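Local structure of insect group II chitinase (Ostrinia furnacalis, 5Y2A) at residues A[287-290]-A[291-295]; A[321-324]-A[325-328]. The protein hydrolyses chitin at its beta-1,4 linkages as a family 18 chitinase, the crystallised part being the second catalytic domain of the enzyme. All coordinates share one frame; numbering follows the deposited sequence.

Contact 1: A[287-290]-A[291-295]; sequences ICER and VKVKG
V291 N donates to I287 O at 3.0 Å and K292 N to C288 O at 2.7 Å, near the end of helix 284-292. E289 O takes two donors. V293 N meets it at 2.8 Å, tilted from the carbonyl plane, and K294 N reaches it in that plane with a longer bond of 3.3 Å. K294 N also has a weak bond to R290 O. G295 then leaves the helix with positive phi (73°), a value that glycine takes easily. Helix 284-292 comes between strands 281-283 and 297-299 along the chain, in what is probably the alpha/beta insertion that many family 18 chitinases carry on their TIM barrel. Along its surface E289 and K294 lie side by side and point the same way. E289 OE2 comes within 4.1 Å of K294 CE, but NZ is 4.8 Å from OE2, so any attraction is likely to be loose. K292 has CG anti to its carbonyl carbon (chi1 -61°), which sets CG 3.1 Å from C288 O. Its NZ bonds to the carbonyls of L381 and E383 in the C-terminal tail. R290 turns back along the helix, and its NH1 bonds to E286 O.

Contact 2: A[321-324]-A[325-328]; sequences DDFM and ARHK
M324 and K328 pack against each other, one turn apart near the start of helix 322-334. M324 CG lies 3.7 Å from K328 CE, and its SD is 3.9 Å from the same carbon. The helix belongs to the TIM barrel of family 18 and leads into strand 339-343. M324 has CG anti to the backbone N (chi1 -175°) and then bends at chi2 and chi3, which turns SD across the extended lysine chain. SD also comes within 4.2 Å of H327 CD2, in an oblique sulfur-aromatic approach. F323 and R326 run side by side, their flat groups at 89°. The ring turns its edge to a face of the guanidinium, with CD1 3.7 Å from NH2. The ends of these side chains are placed from outside. K328 NZ makes a salt bridge with D320 and bonds to A209 O. Replacing K328 by an alanine would remove the NZ, and is likely to leave D320 without this charge partner and a gap beside M324 CG. H327 NE2 bonds to Y212 OH, and Y212 borders a bound glycan, probably the one N-linked at N225. D321 caps the helix: its OD1 accepts from M324 N at 3.1 Å, and OD2 forms a salt bridge with R300. One water joins F323 and R326, donating to F323 O at 2.7 Å and accepting from R326 NE at 2.8 Å.

In the fold
Contact 1 comes first along the chain and contact 2 follows. Strands 297-299, 309-312 and 315-318 lie between them. The centres are 19 Å apart and the nearest atoms about 8 Å, without touching. Contact 1 is the end of helix 284-292, in the probable insertion. Contact 2 is the start of helix 322-334, where the chain probably returns to the barrel before strand 339-343. Contact 1 lies farther from the centre of the chain. Both are tied to the C-terminal part. C288 forms a disulfide with C355, while D322 bonds to T365 and to the backbone N of C379. That part therefore links the insertion and the barrel helix.

Contact 1: A[287-290]-A[291-295]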
# COMPACT_ATOMS: atom_id res chain seq x y z
N ILE A 287 2.06 13.99 13.58
CA ILE A 287 0.90 14.64 14.20
C ILE A 287 1.34 15.86 15.00
O ILE A 287 0.67 16.90 15.00
CB ILE A 287 0.15 13.62 15.08
CG1 ILE A 287 -0.44 12.51 14.21
CG2 ILE A 287 -0.94 14.31 15.89
CD1 ILE A 287 -0.91 11.33 15.01
N CYS A 288 2.48 15.76 15.69
CA CYS A 288 3.02 16.91 16.42
C CYS A 288 3.29 18.08 15.49
O CYS A 288 2.93 19.22 15.79
CB CYS A 288 4.30 16.51 17.15
SG CYS A 288 4.02 15.62 18.69
N GLU A 289 3.93 17.81 14.35
CA GLU A 289 4.19 18.88 13.40
C GLU A 289 2.89 19.55 12.96
O GLU A 289 2.83 20.77 12.83
CB GLU A 289 4.95 18.34 12.18
CG GLU A 289 5.23 19.42 11.14
CD GLU A 289 5.97 18.90 9.94
OE1 GLU A 289 6.43 17.74 9.98
OE2 GLU A 289 6.10 19.65 8.95
N ARG A 290 1.85 18.75 12.72
CA ARG A 290 0.58 19.32 12.29
C ARG A 290 -0.03 20.21 13.36
O ARG A 290 -0.54 21.30 13.07
CB ARG A 290 -0.37 18.19 11.89
CG ARG A 290 0.02 17.59 10.55
CD ARG A 290 -0.49 16.19 10.33
NE ARG A 290 -0.30 15.84 8.92
CZ ARG A 290 0.88 15.62 8.35
NH1 ARG A 290 2.00 15.69 9.07
NH2 ARG A 290 0.94 15.33 7.06
N VAL A 291 0.00 19.77 14.62
CA VAL A 291 -0.54 20.58 15.70
C VAL A 291 0.34 21.80 15.95
O VAL A 291 -0.15 22.93 16.05
CB VAL A 291 -0.70 19.75 16.98
CG1 VAL A 291 -1.06 20.65 18.17
CG2 VAL A 291 -1.76 18.69 16.79
N LYS A 292 1.66 21.60 16.02
CA LYS A 292 2.57 22.67 16.44
C LYS A 292 2.77 23.71 15.34
O LYS A 292 2.82 24.91 15.62
CB LYS A 292 3.92 22.09 16.86
CG LYS A 292 3.89 21.13 18.04
CD LYS A 292 3.64 21.82 19.36
CE LYS A 292 3.96 20.87 20.51
NZ LYS A 292 3.46 21.36 21.82
N VAL A 293 2.92 23.26 14.10
CA VAL A 293 3.32 24.13 13.01
C VAL A 293 2.19 24.42 12.03
O VAL A 293 2.12 25.52 11.49
CB VAL A 293 4.54 23.53 12.27
CG1 VAL A 293 4.98 24.42 11.12
CG2 VAL A 293 5.69 23.31 13.24
N LYS A 294 1.29 23.46 11.80
CA LYS A 294 0.24 23.62 10.80
C LYS A 294 -1.10 24.01 11.40
O LYS A 294 -2.09 24.10 10.67
CB LYS A 294 0.08 22.34 9.98
CG LYS A 294 1.37 21.81 9.36
CD LYS A 294 1.89 22.75 8.28
CE LYS A 294 3.29 22.38 7.83
NZ LYS A 294 3.60 22.92 6.47
N GLY A 295 -1.17 24.22 12.72
CA GLY A 295 -2.39 24.72 13.32
C GLY A 295 -3.54 23.74 13.41
O GLY A 295 -4.69 24.17 13.53

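Contact 2: A[321-324]-A[325-328]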
# COMPACT_ATOMS: atom_id res chain seq x y z
N ASP A 321 -1.78 10.34 22.91
CA ASP A 321 -0.77 11.31 23.31
C ASP A 321 -0.12 10.85 24.61
O ASP A 321 -0.37 9.74 25.09
CB ASP A 321 -1.39 12.71 23.44
CG ASP A 321 -2.30 12.85 24.67
OD1 ASP A 321 -2.85 11.84 25.15
OD2 ASP A 321 -2.47 13.99 25.14
N ASP A 322 0.72 11.72 25.19
CA ASP A 322 1.40 11.40 26.44
C ASP A 322 0.42 11.00 27.53
O ASP A 322 0.67 10.04 28.28
CB ASP A 322 2.21 12.61 26.91
CG ASP A 322 3.68 12.40 26.73
OD1 ASP A 322 4.08 11.25 26.49
OD2 ASP A 322 4.45 13.39 26.84
N PHE A 323 -0.71 11.70 27.64
CA PHE A 323 -1.64 11.43 28.73
C PHE A 323 -2.30 10.07 28.57
O PHE A 323 -2.49 9.36 29.56
CB PHE A 323 -2.70 12.54 28.80
CG PHE A 323 -2.17 13.84 29.31
CD1 PHE A 323 -2.02 14.05 30.67
CD2 PHE A 323 -1.79 14.84 28.43
CE1 PHE A 323 -1.51 15.24 31.15
CE2 PHE A 323 -1.28 16.03 28.90
CZ PHE A 323 -1.15 16.24 30.27
N MET A 324 -2.66 9.69 27.35
CA MET A 324 -3.27 8.37 27.19
C MET A 324 -2.24 7.26 27.28
O MET A 324 -2.54 6.18 27.80
CB MET A 324 -4.06 8.28 25.88
CG MET A 324 -4.82 6.95 25.74
SD MET A 324 -5.90 6.60 27.16
CE MET A 324 -7.40 7.46 26.68
N ALA A 325 -1.02 7.50 26.78
CA ALA A 325 0.06 6.53 26.98
C ALA A 325 0.32 6.32 28.47
O ALA A 325 0.49 5.18 28.92
CB ALA A 325 1.33 6.99 26.27
N ARG A 326 0.33 7.40 29.25
CA ARG A 326 0.47 7.26 30.70
C ARG A 326 -0.68 6.46 31.29
O ARG A 326 -0.46 5.52 32.07
CB ARG A 326 0.54 8.64 31.36
CG ARG A 326 0.82 8.58 32.86
CD ARG A 326 0.77 9.98 33.49
NE ARG A 326 -0.58 10.51 33.51
CZ ARG A 326 -0.90 11.75 33.90
NH1 ARG A 326 0.04 12.59 34.31
NH2 ARG A 326 -2.17 12.14 33.89
N HIS A 327 -1.91 6.80 30.92
CA HIS A 327 -3.06 6.11 31.49
C HIS A 327 -3.01 4.62 31.19
O HIS A 327 -3.31 3.79 32.06
CB HIS A 327 -4.37 6.68 30.96
CG HIS A 327 -5.58 5.99 31.52
ND1 HIS A 327 -6.05 6.23 32.79
CD2 HIS A 327 -6.37 5.02 31.00
CE1 HIS A 327 -7.10 5.46 33.02
NE2 HIS A 327 -7.31 4.72 31.95
N LYS A 328 -2.66 4.25 29.95
CA LYS A 328 -2.66 2.84 29.60
C LYS A 328 -1.58 2.08 30.36
O LYS A 328 -1.79 0.93 30.75
CB LYS A 328 -2.51 2.69 28.09
CG LYS A 328 -3.79 3.10 27.36
CD LYS A 328 -3.66 3.02 25.85
CE LYS A 328 -5.02 3.31 25.19
NZ LYS A 328 -4.94 3.25 23.70
O HOH W 1 -2.91 9.76 32.20